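Putative enoyl-CoA hydratase (Streptomyces avermitilis, PDB 3GKB) is of unproven function but belongs to the crotonase family and probably acts on acyl-CoA thioesters, as enoyl-CoA hydratases do. Local coordinates at residues 159-171 and 182-194. Numbering follows the deposited sequence.
Sequences LRGRVGRNRALEV and TAASYGWINRALP
In this crotonase-like fold, the end of helix 180-186 and the turn after it meet helices 155-163 and 165-174 through Arg162, Arg167, Tyr186 and Trp188. Helix 180-186 closes in a Schellman motif, with Gly187 at C-prime and positive phi. Gly187 O accepts from Arg162 NE at 3.0 Å, in the carbonyl plane. The Arg162 chain bends at chi3 (75°), which brings the guanidinium across the turn. There Arg162 NH2 donates to Asn190 OD1 at 3.1 Å, from above the amide carbonyl plane. Asn190 OD1 also accepts from Ala131 N, on strand 130-134. A water joins Arg162 NH2 to Gly187 O, and Arg162 NH1 reaches Ala126 O. Trp188 O lies over the guanidinium face without a hydrogen bond.

The guanidinium of Arg167 stacks flat on one face of the Tyr186 ring, planes 19° apart. Arg167 CD sits 3.5 Å from the Tyr186 ring centroid, almost on the normal. Tyr186 OH donates to the syn side of Glu170 OE1 at 2.7 Å. Leu159 CD2 packs over the five-membered ring of Trp188, 3.5 Å from its centroid, while Val171 CG1 meets Trp188 CH2 at 3.4 Å.

Arg167 and Glu170 also bond across the trimer interface. Arg167 NH2 bonds Ala184 O of the second subunit, and Glu170 OE2 pairs with Arg191 of the second subunit in an intersubunit salt bridge. The stack and the phenol-carboxylate bond would hold Arg167 and Glu170 in place for these bonds.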
# COMPACT_ATOMS: atom_id res chain seq x y z
N LEU B 159 -7.73 4.22 7.49
CA LEU B 159 -7.85 3.22 6.42
C LEU B 159 -7.37 3.78 5.11
O LEU B 159 -6.59 3.12 4.42
CB LEU B 159 -9.30 2.75 6.26
CG LEU B 159 -9.75 1.75 7.35
CD1 LEU B 159 -11.28 1.70 7.45
CD2 LEU B 159 -9.19 0.34 7.05
N ARG B 160 -7.83 4.96 4.73
CA ARG B 160 -7.34 5.49 3.45
C ARG B 160 -5.80 5.43 3.37
O ARG B 160 -5.21 5.01 2.35
CB ARG B 160 -7.81 6.91 3.20
CG ARG B 160 -7.47 7.33 1.77
CD ARG B 160 -8.03 8.64 1.37
NE ARG B 160 -7.88 8.73 -0.10
CZ ARG B 160 -8.80 9.24 -0.93
NH1 ARG B 160 -9.92 9.75 -0.46
NH2 ARG B 160 -8.57 9.27 -2.23
N GLY B 161 -5.15 5.89 4.44
CA GLY B 161 -3.69 5.97 4.47
C GLY B 161 -3.03 4.62 4.52
O GLY B 161 -2.04 4.41 3.81
N ARG B 162 -3.59 3.67 5.28
CA ARG B 162 -2.95 2.37 5.46
C ARG B 162 -3.28 1.34 4.39
O ARG B 162 -2.42 0.52 4.05
CB ARG B 162 -3.28 1.80 6.82
CG ARG B 162 -2.63 2.62 7.97
CD ARG B 162 -2.74 1.90 9.32
NE ARG B 162 -1.81 0.79 9.44
CZ ARG B 162 -1.31 0.32 10.57
NH1 ARG B 162 -1.67 0.88 11.73
NH2 ARG B 162 -0.45 -0.71 10.57
N VAL B 163 -4.52 1.35 3.88
CA VAL B 163 -4.95 0.32 2.96
C VAL B 163 -5.30 0.87 1.55
O VAL B 163 -5.46 0.08 0.64
CB VAL B 163 -6.10 -0.56 3.55
CG1 VAL B 163 -5.77 -0.97 5.01
CG2 VAL B 163 -7.49 0.09 3.42
N GLY B 164 -5.40 2.20 1.40
CA GLY B 164 -5.82 2.81 0.12
C GLY B 164 -7.33 2.98 0.04
O GLY B 164 -8.10 2.27 0.70
N ARG B 165 -7.77 3.93 -0.79
CA ARG B 165 -9.21 4.23 -0.90
C ARG B 165 -10.09 3.00 -1.25
O ARG B 165 -11.18 2.85 -0.68
CB ARG B 165 -9.46 5.34 -1.91
CG ARG B 165 -10.97 5.62 -2.16
CD ARG B 165 -11.18 6.80 -3.08
NE ARG B 165 -12.55 6.82 -3.58
CZ ARG B 165 -13.00 6.00 -4.54
NH1 ARG B 165 -12.20 5.11 -5.11
NH2 ARG B 165 -14.27 6.07 -4.92
N ASN B 166 -9.64 2.17 -2.21
CA ASN B 166 -10.47 1.07 -2.69
C ASN B 166 -10.80 0.09 -1.57
O ASN B 166 -11.95 -0.30 -1.39
CB ASN B 166 -9.79 0.34 -3.83
CG ASN B 166 -9.60 1.22 -5.05
OD1 ASN B 166 -8.50 1.68 -5.32
ND2 ASN B 166 -10.69 1.46 -5.79
N ARG B 167 -9.78 -0.32 -0.85
CA ARG B 167 -9.96 -1.17 0.31
C ARG B 167 -10.59 -0.49 1.52
O ARG B 167 -11.28 -1.15 2.28
CB ARG B 167 -8.63 -1.86 0.67
CG ARG B 167 -8.29 -2.97 -0.33
CD ARG B 167 -6.89 -3.50 -0.15
NE ARG B 167 -6.72 -4.80 -0.79
CZ ARG B 167 -5.54 -5.39 -1.01
NH1 ARG B 167 -4.39 -4.78 -0.66
NH2 ARG B 167 -5.50 -6.57 -1.59
N ALA B 168 -10.39 0.81 1.70
CA ALA B 168 -11.06 1.57 2.73
C ALA B 168 -12.57 1.55 2.52
O ALA B 168 -13.32 1.36 3.47
CB ALA B 168 -10.53 3.01 2.77
N LEU B 169 -13.01 1.76 1.28
CA LEU B 169 -14.45 1.74 0.98
C LEU B 169 -15.01 0.34 1.19
O LEU B 169 -16.12 0.17 1.70
CB LEU B 169 -14.70 2.16 -0.47
CG LEU B 169 -14.70 3.65 -0.75
CD1 LEU B 169 -14.70 3.81 -2.27
CD2 LEU B 169 -15.93 4.38 -0.09
N GLU B 170 -14.24 -0.67 0.78
CA GLU B 170 -14.63 -2.04 1.05
C GLU B 170 -14.80 -2.26 2.56
O GLU B 170 -15.82 -2.80 3.00
CB GLU B 170 -13.61 -3.03 0.48
CG GLU B 170 -13.97 -4.51 0.78
CD GLU B 170 -12.81 -5.48 0.51
OE1 GLU B 170 -11.72 -5.06 0.09
OE2 GLU B 170 -13.00 -6.67 0.79
N VAL B 171 -13.81 -1.88 3.35
CA VAL B 171 -13.89 -2.13 4.82
C VAL B 171 -15.11 -1.43 5.39
O VAL B 171 -15.88 -2.02 6.14
CB VAL B 171 -12.59 -1.74 5.55
CG1 VAL B 171 -12.79 -1.70 7.08
CG2 VAL B 171 -11.47 -2.73 5.19
N THR B 182 -6.04 -11.16 6.73
CA THR B 182 -6.55 -10.21 5.75
C THR B 182 -6.20 -8.77 6.13
O THR B 182 -5.76 -7.98 5.29
CB THR B 182 -8.07 -10.37 5.48
OG1 THR B 182 -8.36 -11.74 5.22
CG2 THR B 182 -8.48 -9.52 4.28
N ALA B 183 -6.38 -8.43 7.40
CA ALA B 183 -6.06 -7.09 7.88
C ALA B 183 -4.57 -6.78 7.64
O ALA B 183 -4.22 -5.69 7.18
CB ALA B 183 -6.43 -6.93 9.37
N ALA B 184 -3.70 -7.74 7.95
CA ALA B 184 -2.26 -7.58 7.67
C ALA B 184 -1.95 -7.50 6.17
O ALA B 184 -1.18 -6.64 5.75
CB ALA B 184 -1.42 -8.70 8.33
N SER B 185 -2.54 -8.37 5.35
CA SER B 185 -2.24 -8.28 3.92
C SER B 185 -2.69 -6.92 3.34
O SER B 185 -2.03 -6.39 2.46
CB SER B 185 -2.80 -9.46 3.11
OG SER B 185 -4.17 -9.40 3.07
N TYR B 186 -3.77 -6.34 3.87
CA TYR B 186 -4.26 -5.01 3.48
C TYR B 186 -3.35 -3.88 4.01
O TYR B 186 -3.31 -2.81 3.43
CB TYR B 186 -5.69 -4.78 3.97
CG TYR B 186 -6.80 -5.37 3.09
CD1 TYR B 186 -6.59 -6.46 2.24
CD2 TYR B 186 -8.07 -4.83 3.13
CE1 TYR B 186 -7.60 -6.95 1.46
CE2 TYR B 186 -9.08 -5.32 2.36
CZ TYR B 186 -8.85 -6.38 1.52
OH TYR B 186 -9.86 -6.87 0.71
N GLY B 187 -2.66 -4.11 5.12
CA GLY B 187 -1.82 -3.12 5.73
C GLY B 187 -2.51 -2.34 6.84
O GLY B 187 -1.96 -1.36 7.34
N TRP B 188 -3.70 -2.80 7.24
CA TRP B 188 -4.49 -2.20 8.35
C TRP B 188 -3.77 -2.38 9.68
O TRP B 188 -3.80 -1.51 10.56
CB TRP B 188 -5.86 -2.87 8.40
CG TRP B 188 -6.96 -2.16 9.13
CD1 TRP B 188 -6.89 -0.99 9.85
CD2 TRP B 188 -8.31 -2.60 9.22
NE1 TRP B 188 -8.13 -0.68 10.36
CE2 TRP B 188 -9.02 -1.64 9.97
CE3 TRP B 188 -9.01 -3.69 8.70
CZ2 TRP B 188 -10.39 -1.75 10.22
CZ3 TRP B 188 -10.37 -3.80 8.96
CH2 TRP B 188 -11.03 -2.84 9.73
N ILE B 189 -3.09 -3.51 9.81
CA ILE B 189 -2.18 -3.75 10.93
C ILE B 189 -0.82 -4.18 10.39
O ILE B 189 -0.67 -4.48 9.19
CB ILE B 189 -2.71 -4.85 11.89
CG1 ILE B 189 -2.81 -6.20 11.15
CG2 ILE B 189 -4.03 -4.43 12.49
CD1 ILE B 189 -3.31 -7.36 12.02
N ASN B 190 0.18 -4.27 11.26
CA ASN B 190 1.53 -4.56 10.79
C ASN B 190 1.72 -6.04 10.45
O ASN B 190 2.31 -6.38 9.41
CB ASN B 190 2.59 -4.16 11.83
CG ASN B 190 2.68 -2.66 12.01
OD1 ASN B 190 1.70 -2.00 12.36
ND2 ASN B 190 3.87 -2.10 11.77
N ARG B 191 1.22 -6.92 11.31
CA ARG B 191 1.49 -8.36 11.18
C ARG B 191 0.48 -9.18 11.92
O ARG B 191 0.02 -8.77 12.97
CB ARG B 191 2.90 -8.69 11.68
CG ARG B 191 3.52 -9.95 11.05
CD ARG B 191 4.29 -9.55 9.81
NE ARG B 191 5.45 -8.73 10.15
CZ ARG B 191 6.60 -9.17 10.62
NH1 ARG B 191 6.85 -10.47 10.77
NH2 ARG B 191 7.54 -8.29 10.92
N ALA B 192 0.15 -10.36 11.37
CA ALA B 192 -0.59 -11.41 12.05
C ALA B 192 0.40 -12.49 12.43
O ALA B 192 1.24 -12.92 11.58
CB ALA B 192 -1.67 -11.99 11.16
N LEU B 193 0.29 -12.92 13.68
CA LEU B 193 1.20 -13.89 14.29
C LEU B 193 0.40 -14.98 14.99
O LEU B 193 -0.72 -14.75 15.39
CB LEU B 193 2.12 -13.18 15.30
CG LEU B 193 3.07 -12.18 14.63
CD1 LEU B 193 3.50 -11.11 15.59
CD2 LEU B 193 4.24 -12.92 13.96
N PRO B 194 0.98 -16.18 15.18
CA PRO B 194 0.23 -17.20 15.94
C PRO B 194 -0.19 -16.74 17.34
O PRO B 194 0.59 -16.11 18.04
CB PRO B 194 1.24 -18.36 16.03
CG PRO B 194 2.13 -18.17 14.88
CD PRO B 194 2.27 -16.68 14.70
O HOH W 1 0.77 -1.20 8.05
O HOH W 2 -3.90 -2.28 0.41